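Long-range contact in heme oxygenase (Chlamydomonas reinhardtii, PDB 4RAJ), which probably cleaves heme oxidatively to biliverdin, releasing iron and carbon monoxide, as other heme oxygenases do: residues H148-A162 with T174-R188. Residues are numbered along the deposited sequence; the frame is centred on the assembly and turned at random.
Sequences HLAMASGGQIVKRWA and TAAFDYTGESNNTLR
The kink between helix 140-151 and helix 155-165, which in heme oxygenases belongs to the distal side of the heme pocket, is backed by residues 174-179 of the loop and the first turn of helix 184-200. Where the kink interrupts the helical bonding, the carbonyls of Met151 and Ala152 are met by side-chain amides. Asn184 ND2 donates to Ala152 O at 2.9 Å, nearly within its own amide plane. From Gln156, NE2 gives one N-H to Phe177 O at 3.0 Å, on a lone pair, and the other back to Met151 O at 3.1 Å; both acceptors lie close to the amide plane, which fixes the rotation of the amide about its chi3 bond. Its chain bends at chi2 (-51°), which carries the amide back to the kink and brings NE2 to the edge of the Tyr179 ring. Asn184 CB lies over one face of that ring, while water 1 joins Tyr179 OH to His148 O. The Phe177 ring packs against the helix at Gly155, its CD1 3.3 Å from Gly155 O, with Val158 over one ring face and Met151 CE 3.4 Å from Phe177 CE1; Met151 SD lies 5.1 Å from the ring centroid in an oblique Met-aromatic contact. Tyr53 of helix 50-76 also packs on Phe177, whose side chain is about 5 Å from a bound polyether. Farther along, extended Lys159 passes Thr174 and ends in a salt bridge, NZ to Asp178 OD1 at 3.0 Å. Thr174 OG1 donates to the same oxygen from the opposite face of the carboxylate plane. Two donors thus fix Asp178 OD1, probably stabilising its negative charge, and the paired bonds of Gln156 tie the loop to both sides of the glycine-containing kink.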
ATOM      1  N   HIS A 148      -1.733  -3.467  -1.001  1.00 19.57           N
ATOM      2  CA  HIS A 148      -1.019  -4.578  -0.383  1.00 19.06           C
ATOM      3  C   HIS A 148      -0.459  -5.558  -1.390  1.00 23.91           C
ATOM      4  O   HIS A 148       0.596  -6.144  -1.172  1.00 23.13           O
ATOM      5  CB  HIS A 148      -1.931  -5.309   0.588  1.00 19.02           C
ATOM      6  CG  HIS A 148      -2.177  -4.552   1.845  1.00 17.91           C
ATOM      7  ND1 HIS A 148      -3.193  -3.629   1.968  1.00 17.76           N
ATOM      8  CD2 HIS A 148      -1.533  -4.574   3.036  1.00 18.31           C
ATOM      9  CE1 HIS A 148      -3.169  -3.119   3.188  1.00 24.20           C
ATOM     10  NE2 HIS A 148      -2.170  -3.672   3.855  1.00 20.37           N
ATOM     11  N   LEU A 149      -1.159  -5.745  -2.497  1.00 23.00           N
ATOM     12  CA  LEU A 149      -0.730  -6.759  -3.449  1.00 25.55           C
ATOM     13  C   LEU A 149       0.441  -6.242  -4.290  1.00 32.09           C
ATOM     14  O   LEU A 149       1.299  -7.015  -4.719  1.00 35.42           O
ATOM     15  CB  LEU A 149      -1.910  -7.206  -4.326  1.00 24.72           C
ATOM     16  CG  LEU A 149      -2.651  -8.451  -3.801  1.00 33.39           C
ATOM     17  CD1 LEU A 149      -3.108  -8.300  -2.358  1.00 28.62           C
ATOM     18  CD2 LEU A 149      -3.832  -8.825  -4.687  1.00 37.29           C
ATOM     19  N   ALA A 150       0.512  -4.931  -4.478  1.00 26.41           N
ATOM     20  CA  ALA A 150       1.654  -4.340  -5.177  1.00 23.71           C
ATOM     21  C   ALA A 150       2.929  -4.460  -4.340  1.00 31.55           C
ATOM     22  O   ALA A 150       4.008  -4.716  -4.883  1.00 28.94           O
ATOM     23  CB  ALA A 150       1.373  -2.882  -5.533  1.00 25.34           C
ATOM     24  N   MET A 151       2.810  -4.299  -3.018  1.00 24.49           N
ATOM     25  CA  MET A 151       3.968  -4.471  -2.132  1.00 26.98           C
ATOM     26  C   MET A 151       4.540  -5.877  -2.237  1.00 28.07           C
ATOM     27  O   MET A 151       5.769  -6.074  -2.173  1.00 25.48           O
ATOM     28  CB  MET A 151       3.581  -4.163  -0.685  1.00 22.97           C
ATOM     29  CG  MET A 151       3.167  -2.702  -0.513  1.00 24.55           C
ATOM     30  SD  MET A 151       4.589  -1.602  -0.740  1.00 30.70           S
ATOM     31  CE  MET A 151       5.593  -2.262   0.586  1.00 37.96           C
ATOM     32  N   ALA A 152       3.639  -6.847  -2.400  1.00 28.22           N
ATOM     33  CA  ALA A 152       4.008  -8.263  -2.505  1.00 35.16           C
ATOM     34  C   ALA A 152       4.584  -8.596  -3.884  1.00 42.01           C
ATOM     35  O   ALA A 152       5.158  -9.673  -4.095  1.00 36.42           O
ATOM     36  CB  ALA A 152       2.794  -9.142  -2.212  1.00 26.36           C
ATOM     37  N   SER A 153       4.441  -7.642  -4.800  1.00 37.37           N
ATOM     38  CA  SER A 153       4.771  -7.807  -6.206  1.00 44.82           C
ATOM     39  C   SER A 153       5.950  -6.953  -6.650  1.00 42.46           C
ATOM     40  O   SER A 153       7.109  -7.375  -6.568  1.00 38.68           O
ATOM     41  CB  SER A 153       3.561  -7.448  -7.061  1.00 52.58           C
ATOM     42  OG  SER A 153       3.958  -6.964  -8.332  1.00 71.03           O
ATOM     43  N   GLY A 154       5.634  -5.769  -7.169  1.00 32.45           N
ATOM     44  CA  GLY A 154       6.638  -4.843  -7.660  1.00 33.86           C
ATOM     45  C   GLY A 154       7.558  -4.382  -6.548  1.00 34.52           C
ATOM     46  O   GLY A 154       8.722  -4.064  -6.784  1.00 37.36           O
ATOM     47  N   GLY A 155       7.024  -4.336  -5.330  1.00 32.08           N
ATOM     48  CA  GLY A 155       7.799  -3.972  -4.151  1.00 26.00           C
ATOM     49  C   GLY A 155       9.089  -4.771  -4.001  1.00 36.24           C
ATOM     50  O   GLY A 155      10.059  -4.277  -3.425  1.00 32.64           O
ATOM     51  N   GLN A 156       9.114  -5.999  -4.521  1.00 32.60           N
ATOM     52  CA  GLN A 156      10.313  -6.834  -4.416  1.00 33.24           C
ATOM     53  C   GLN A 156      11.462  -6.268  -5.247  1.00 32.15           C
ATOM     54  O   GLN A 156      12.634  -6.548  -4.984  1.00 32.94           O
ATOM     55  CB  GLN A 156      10.013  -8.274  -4.844  1.00 33.20           C
ATOM     56  CG  GLN A 156       8.876  -8.901  -4.074  1.00 34.09           C
ATOM     57  CD  GLN A 156       9.055  -8.769  -2.575  1.00 32.61           C
ATOM     58  OE1 GLN A 156       9.921  -9.417  -1.984  1.00 35.36           O
ATOM     59  NE2 GLN A 156       8.238  -7.921  -1.951  1.00 25.12           N
ATOM     60  N   ILE A 157      11.123  -5.470  -6.249  1.00 32.83           N
ATOM     61  CA  ILE A 157      12.140  -4.851  -7.091  1.00 38.25           C
ATOM     62  C   ILE A 157      12.794  -3.679  -6.365  1.00 33.45           C
ATOM     63  O   ILE A 157      14.016  -3.532  -6.379  1.00 35.48           O
ATOM     64  CB  ILE A 157      11.548  -4.372  -8.432  1.00 48.77           C
ATOM     65  CG1 ILE A 157      11.045  -5.569  -9.243  1.00 57.19           C
ATOM     66  CG2 ILE A 157      12.583  -3.601  -9.229  1.00 44.17           C
ATOM     67  CD1 ILE A 157      10.199  -5.187 -10.445  1.00 58.51           C
ATOM     68  N   VAL A 158      11.979  -2.846  -5.723  1.00 30.02           N
ATOM     69  CA  VAL A 158      12.499  -1.770  -4.883  1.00 23.48           C
ATOM     70  C   VAL A 158      13.395  -2.347  -3.792  1.00 23.51           C
ATOM     71  O   VAL A 158      14.464  -1.823  -3.507  1.00 24.92           O
ATOM     72  CB  VAL A 158      11.350  -0.959  -4.236  1.00 27.35           C
ATOM     73  CG1 VAL A 158      11.893   0.046  -3.242  1.00 23.91           C
ATOM     74  CG2 VAL A 158      10.531  -0.257  -5.312  1.00 32.74           C
ATOM     75  N   LYS A 159      12.948  -3.444  -3.193  1.00 21.03           N
ATOM     76  CA  LYS A 159      13.705  -4.116  -2.143  1.00 23.60           C
ATOM     77  C   LYS A 159      15.102  -4.528  -2.619  1.00 27.11           C
ATOM     78  O   LYS A 159      16.108  -4.287  -1.938  1.00 24.36           O
ATOM     79  CB  LYS A 159      12.917  -5.337  -1.659  1.00 28.49           C
ATOM     80  CG  LYS A 159      13.721  -6.402  -0.972  1.00 30.20           C
ATOM     81  CD  LYS A 159      12.768  -7.429  -0.404  1.00 30.00           C
ATOM     82  CE  LYS A 159      13.449  -8.743  -0.173  1.00 39.59           C
ATOM     83  NZ  LYS A 159      12.592  -9.657   0.627  1.00 39.80           N
ATOM     84  N   ARG A 160      15.158  -5.131  -3.802  1.00 26.60           N
ATOM     85  CA  ARG A 160      16.431  -5.575  -4.368  1.00 28.84           C
ATOM     86  C   ARG A 160      17.392  -4.412  -4.621  1.00 28.00           C
ATOM     87  O   ARG A 160      18.606  -4.533  -4.376  1.00 27.10           O
ATOM     88  CB  ARG A 160      16.192  -6.356  -5.666  1.00 31.71           C
ATOM     89  CG  ARG A 160      15.970  -7.850  -5.444  1.00 39.51           C
ATOM     90  CD  ARG A 160      15.397  -8.528  -6.684  1.00 59.29           C
ATOM     91  NE  ARG A 160      14.146  -9.223  -6.383  1.00 75.42           N
ATOM     92  CZ  ARG A 160      13.256  -9.610  -7.294  1.00 75.81           C
ATOM     93  NH1 ARG A 160      13.470  -9.368  -8.581  1.00 78.95           N
ATOM     94  NH2 ARG A 160      12.146 -10.236  -6.915  1.00 70.10           N
ATOM     95  N   TRP A 161      16.863  -3.299  -5.122  1.00 22.23           N
ATOM     96  CA  TRP A 161      17.671  -2.104  -5.351  1.00 23.72           C
ATOM     97  C   TRP A 161      18.144  -1.492  -4.042  1.00 23.13           C
ATOM     98  O   TRP A 161      19.309  -1.119  -3.919  1.00 24.51           O
ATOM     99  CB  TRP A 161      16.896  -1.054  -6.159  1.00 23.55           C
ATOM    100  CG  TRP A 161      17.021  -1.218  -7.633  1.00 28.64           C
ATOM    101  CD1 TRP A 161      16.033  -1.554  -8.510  1.00 42.30           C
ATOM    102  CD2 TRP A 161      18.212  -1.060  -8.412  1.00 29.30           C
ATOM    103  NE1 TRP A 161      16.537  -1.616  -9.788  1.00 38.80           N
ATOM    104  CE2 TRP A 161      17.871  -1.315  -9.753  1.00 36.27           C
ATOM    105  CE3 TRP A 161      19.537  -0.740  -8.100  1.00 37.13           C
ATOM    106  CZ2 TRP A 161      18.808  -1.250 -10.788  1.00 37.76           C
ATOM    107  CZ3 TRP A 161      20.466  -0.683  -9.126  1.00 34.19           C
ATOM    108  CH2 TRP A 161      20.095  -0.933 -10.454  1.00 41.72           C
ATOM    109  N   ALA A 162      17.252  -1.385  -3.064  1.00 19.78           N
ATOM    110  CA  ALA A 162      17.650  -0.862  -1.756  1.00 21.69           C
ATOM    111  C   ALA A 162      18.809  -1.664  -1.172  1.00 27.67           C
ATOM    112  O   ALA A 162      19.793  -1.096  -0.681  1.00 22.52           O
ATOM    113  CB  ALA A 162      16.461  -0.868  -0.786  1.00 19.06           C
ATOM    114  N   THR A 174      14.758  -3.676   4.615  1.00 21.29           N
ATOM    115  CA  THR A 174      13.676  -3.831   3.640  1.00 18.81           C
ATOM    116  C   THR A 174      12.461  -4.506   4.242  1.00 20.40           C
ATOM    117  O   THR A 174      11.763  -5.260   3.556  1.00 21.74           O
ATOM    118  CB  THR A 174      14.132  -4.632   2.388  1.00 21.37           C
ATOM    119  OG1 THR A 174      14.457  -5.985   2.748  1.00 21.20           O
ATOM    120  CG2 THR A 174      15.352  -3.965   1.722  1.00 22.37           C
ATOM    121  N   ALA A 175      12.200  -4.243   5.524  1.00 17.65           N
ATOM    122  CA  ALA A 175      11.090  -4.903   6.212  1.00 21.13           C
ATOM    123  C   ALA A 175       9.732  -4.532   5.603  1.00 21.32           C
ATOM    124  O   ALA A 175       8.786  -5.319   5.666  1.00 20.67           O
ATOM    125  CB  ALA A 175      11.113  -4.575   7.709  1.00 28.35           C
ATOM    126  N   ALA A 176       9.651  -3.350   5.000  1.00 21.15           N
ATOM    127  CA  ALA A 176       8.435  -2.921   4.303  1.00 17.85           C
ATOM    128  C   ALA A 176       8.059  -3.892   3.188  1.00 22.82           C
ATOM    129  O   ALA A 176       6.880  -4.042   2.853  1.00 19.83           O
ATOM    130  CB  ALA A 176       8.617  -1.514   3.726  1.00 16.34           C
ATOM    131  N   PHE A 177       9.075  -4.536   2.615  1.00 17.41           N
ATOM    132  CA  PHE A 177       8.915  -5.424   1.464  1.00 16.89           C
ATOM    133  C   PHE A 177       9.180  -6.907   1.785  1.00 19.32           C
ATOM    134  O   PHE A 177       9.215  -7.743   0.877  1.00 21.75           O
ATOM    135  CB  PHE A 177       9.859  -4.971   0.347  1.00 17.44           C
ATOM    136  CG  PHE A 177       9.725  -3.508   0.014  1.00 20.51           C
ATOM    137  CD1 PHE A 177       8.629  -3.049  -0.692  1.00 27.11           C
ATOM    138  CD2 PHE A 177      10.691  -2.595   0.418  1.00 21.68           C
ATOM    139  CE1 PHE A 177       8.502  -1.700  -0.987  1.00 26.87           C
ATOM    140  CE2 PHE A 177      10.572  -1.249   0.119  1.00 22.68           C
ATOM    141  CZ  PHE A 177       9.479  -0.799  -0.580  1.00 21.38           C
ATOM    142  N   ASP A 178       9.361  -7.231   3.060  1.00 18.47           N
ATOM    143  CA  ASP A 178       9.682  -8.608   3.442  1.00 29.53           C
ATOM    144  C   ASP A 178       8.435  -9.433   3.787  1.00 28.16           C
ATOM    145  O   ASP A 178       7.465  -8.917   4.352  1.00 22.21           O
ATOM    146  CB  ASP A 178      10.637  -8.640   4.637  1.00 23.55           C
ATOM    147  CG  ASP A 178      12.035  -8.129   4.301  1.00 32.03           C
ATOM    148  OD1 ASP A 178      12.415  -8.031   3.106  1.00 28.74           O
ATOM    149  OD2 ASP A 178      12.760  -7.810   5.255  1.00 29.80           O
ATOM    150  N   TYR A 179       8.490 -10.720   3.453  1.00 20.54           N
ATOM    151  CA  TYR A 179       7.422 -11.663   3.770  1.00 20.80           C
ATOM    152  C   TYR A 179       8.051 -12.917   4.342  1.00 25.45           C
ATOM    153  O   TYR A 179       8.229 -13.910   3.642  1.00 26.01           O
ATOM    154  CB  TYR A 179       6.586 -11.987   2.523  1.00 20.95           C
ATOM    155  CG  TYR A 179       5.862 -10.749   2.013  1.00 19.75           C
ATOM    156  CD1 TYR A 179       6.520  -9.831   1.191  1.00 21.92           C
ATOM    157  CD2 TYR A 179       4.545 -10.491   2.365  1.00 22.03           C
ATOM    158  CE1 TYR A 179       5.883  -8.675   0.738  1.00 22.19           C
ATOM    159  CE2 TYR A 179       3.888  -9.335   1.910  1.00 24.00           C
ATOM    160  CZ  TYR A 179       4.570  -8.437   1.100  1.00 24.19           C
ATOM    161  OH  TYR A 179       3.956  -7.284   0.647  1.00 20.99           O
ATOM    162  N   THR A 180       8.387 -12.862   5.625  1.00 24.01           N
ATOM    163  CA  THR A 180       9.197 -13.909   6.243  1.00 24.42           C
ATOM    164  C   THR A 180       8.376 -15.073   6.815  1.00 26.69           C
ATOM    165  O   THR A 180       8.946 -16.056   7.296  1.00 27.78           O
ATOM    166  CB  THR A 180      10.053 -13.325   7.364  1.00 31.06           C
ATOM    167  OG1 THR A 180       9.189 -12.824   8.391  1.00 29.61           O
ATOM    168  CG2 THR A 180      10.908 -12.189   6.829  1.00 28.80           C
ATOM    169  N   GLY A 181       7.050 -14.963   6.768  1.00 26.52           N
ATOM    170  CA  GLY A 181       6.186 -16.053   7.189  1.00 25.79           C
ATOM    171  C   GLY A 181       5.535 -16.705   5.980  1.00 28.46           C
ATOM    172  O   GLY A 181       6.176 -17.437   5.239  1.00 29.29           O
ATOM    173  N   GLU A 182       4.249 -16.435   5.780  1.00 25.31           N
ATOM    174  CA  GLU A 182       3.573 -16.806   4.538  1.00 25.07           C
ATOM    175  C   GLU A 182       4.254 -16.123   3.348  1.00 23.24           C
ATOM    176  O   GLU A 182       4.584 -14.945   3.425  1.00 22.97           O
ATOM    177  CB  GLU A 182       2.098 -16.399   4.594  1.00 25.95           C
ATOM    178  CG  GLU A 182       1.211 -17.072   3.565  1.00 30.07           C
ATOM    179  CD  GLU A 182       0.889 -18.507   3.920  1.00 37.19           C
ATOM    180  OE1 GLU A 182       0.141 -18.725   4.899  1.00 38.70           O
ATOM    181  OE2 GLU A 182       1.386 -19.416   3.224  1.00 30.53           O
ATOM    182  N   SER A 183       4.445 -16.840   2.244  1.00 26.31           N
ATOM    183  CA  SER A 183       5.138 -16.241   1.097  1.00 26.43           C
ATOM    184  C   SER A 183       4.307 -15.130   0.462  1.00 30.67           C
ATOM    185  O   SER A 183       3.081 -15.163   0.518  1.00 25.26           O
ATOM    186  CB  SER A 183       5.460 -17.289   0.043  1.00 28.98           C
ATOM    187  OG  SER A 183       4.271 -17.752  -0.587  1.00 31.85           O
ATOM    188  N   ASN A 184       4.982 -14.162  -0.154  1.00 28.71           N
ATOM    189  CA  ASN A 184       4.288 -13.092  -0.866  1.00 24.14           C
ATOM    190  C   ASN A 184       3.387 -13.672  -1.955  1.00 29.27           C
ATOM    191  O   ASN A 184       2.251 -13.236  -2.138  1.00 24.70           O
ATOM    192  CB  ASN A 184       5.289 -12.072  -1.458  1.00 30.44           C
ATOM    193  CG  ASN A 184       6.366 -12.715  -2.334  1.00 32.67           C
ATOM    194  OD1 ASN A 184       6.790 -13.848  -2.103  1.00 30.67           O
ATOM    195  ND2 ASN A 184       6.822 -11.978  -3.344  1.00 28.15           N
ATOM    196  N   ASN A 185       3.886 -14.687  -2.654  1.00 25.20           N
ATOM    197  CA  ASN A 185       3.113 -15.312  -3.722  1.00 26.53           C
ATOM    198  C   ASN A 185       1.828 -15.954  -3.218  1.00 27.34           C
ATOM    199  O   ASN A 185       0.779 -15.809  -3.841  1.00 26.98           O
ATOM    200  CB  ASN A 185       3.962 -16.348  -4.450  1.00 34.10           C
ATOM    201  CG  ASN A 185       5.185 -15.736  -5.087  1.00 52.29           C
ATOM    202  OD1 ASN A 185       5.092 -14.729  -5.797  1.00 52.62           O
ATOM    203  ND2 ASN A 185       6.344 -16.339  -4.844  1.00 59.48           N
ATOM    204  N   THR A 186       1.907 -16.653  -2.089  1.00 28.76           N
ATOM    205  CA  THR A 186       0.718 -17.291  -1.529  1.00 28.05           C
ATOM    206  C   THR A 186      -0.287 -16.245  -1.049  1.00 30.42           C
ATOM    207  O   THR A 186      -1.488 -16.370  -1.305  1.00 26.42           O
ATOM    208  CB  THR A 186       1.088 -18.256  -0.373  1.00 26.47           C
ATOM    209  OG1 THR A 186       1.886 -19.328  -0.886  1.00 27.24           O
ATOM    210  CG2 THR A 186      -0.164 -18.844   0.280  1.00 26.90           C
ATOM    211  N   LEU A 187       0.200 -15.206  -0.374  1.00 24.26           N
ATOM    212  CA  LEU A 187      -0.691 -14.170   0.159  1.00 23.29           C
ATOM    213  C   LEU A 187      -1.433 -13.470  -0.962  1.00 25.88           C
ATOM    214  O   LEU A 187      -2.638 -13.213  -0.888  1.00 27.29           O
ATOM    215  CB  LEU A 187       0.097 -13.142   0.972  1.00 26.78           C
ATOM    216  CG  LEU A 187       0.668 -13.674   2.289  1.00 23.90           C
ATOM    217  CD1 LEU A 187       1.774 -12.748   2.777  1.00 27.71           C
ATOM    218  CD2 LEU A 187      -0.443 -13.766   3.315  1.00 24.93           C
ATOM    219  N   ARG A 188      -0.702 -13.173  -2.021  1.00 25.40           N
ATOM    220  CA  ARG A 188      -1.290 -12.455  -3.138  1.00 24.46           C
ATOM    221  C   ARG A 188      -2.330 -13.316  -3.867  1.00 26.36           C
ATOM    222  O   ARG A 188      -3.423 -12.830  -4.158  1.00 31.84           O
ATOM    223  CB  ARG A 188      -0.190 -11.963  -4.075  1.00 27.20           C
ATOM    224  CG  ARG A 188      -0.602 -11.831  -5.500  1.00 45.89           C
ATOM    225  CD  ARG A 188       0.298 -10.874  -6.260  1.00 60.02           C
ATOM    226  NE  ARG A 188      -0.531 -10.147  -7.217  1.00 72.12           N
ATOM    227  CZ  ARG A 188      -0.119  -9.145  -7.980  1.00 82.99           C
ATOM    228  NH1 ARG A 188       1.133  -8.765  -7.918  1.00 88.50           N
ATOM    229  NH2 ARG A 188      -0.954  -8.537  -8.820  1.00 84.35           N
TER
HETATM  230  O   HOH W   1       1.510  -6.871   1.341  1.00 19.95           O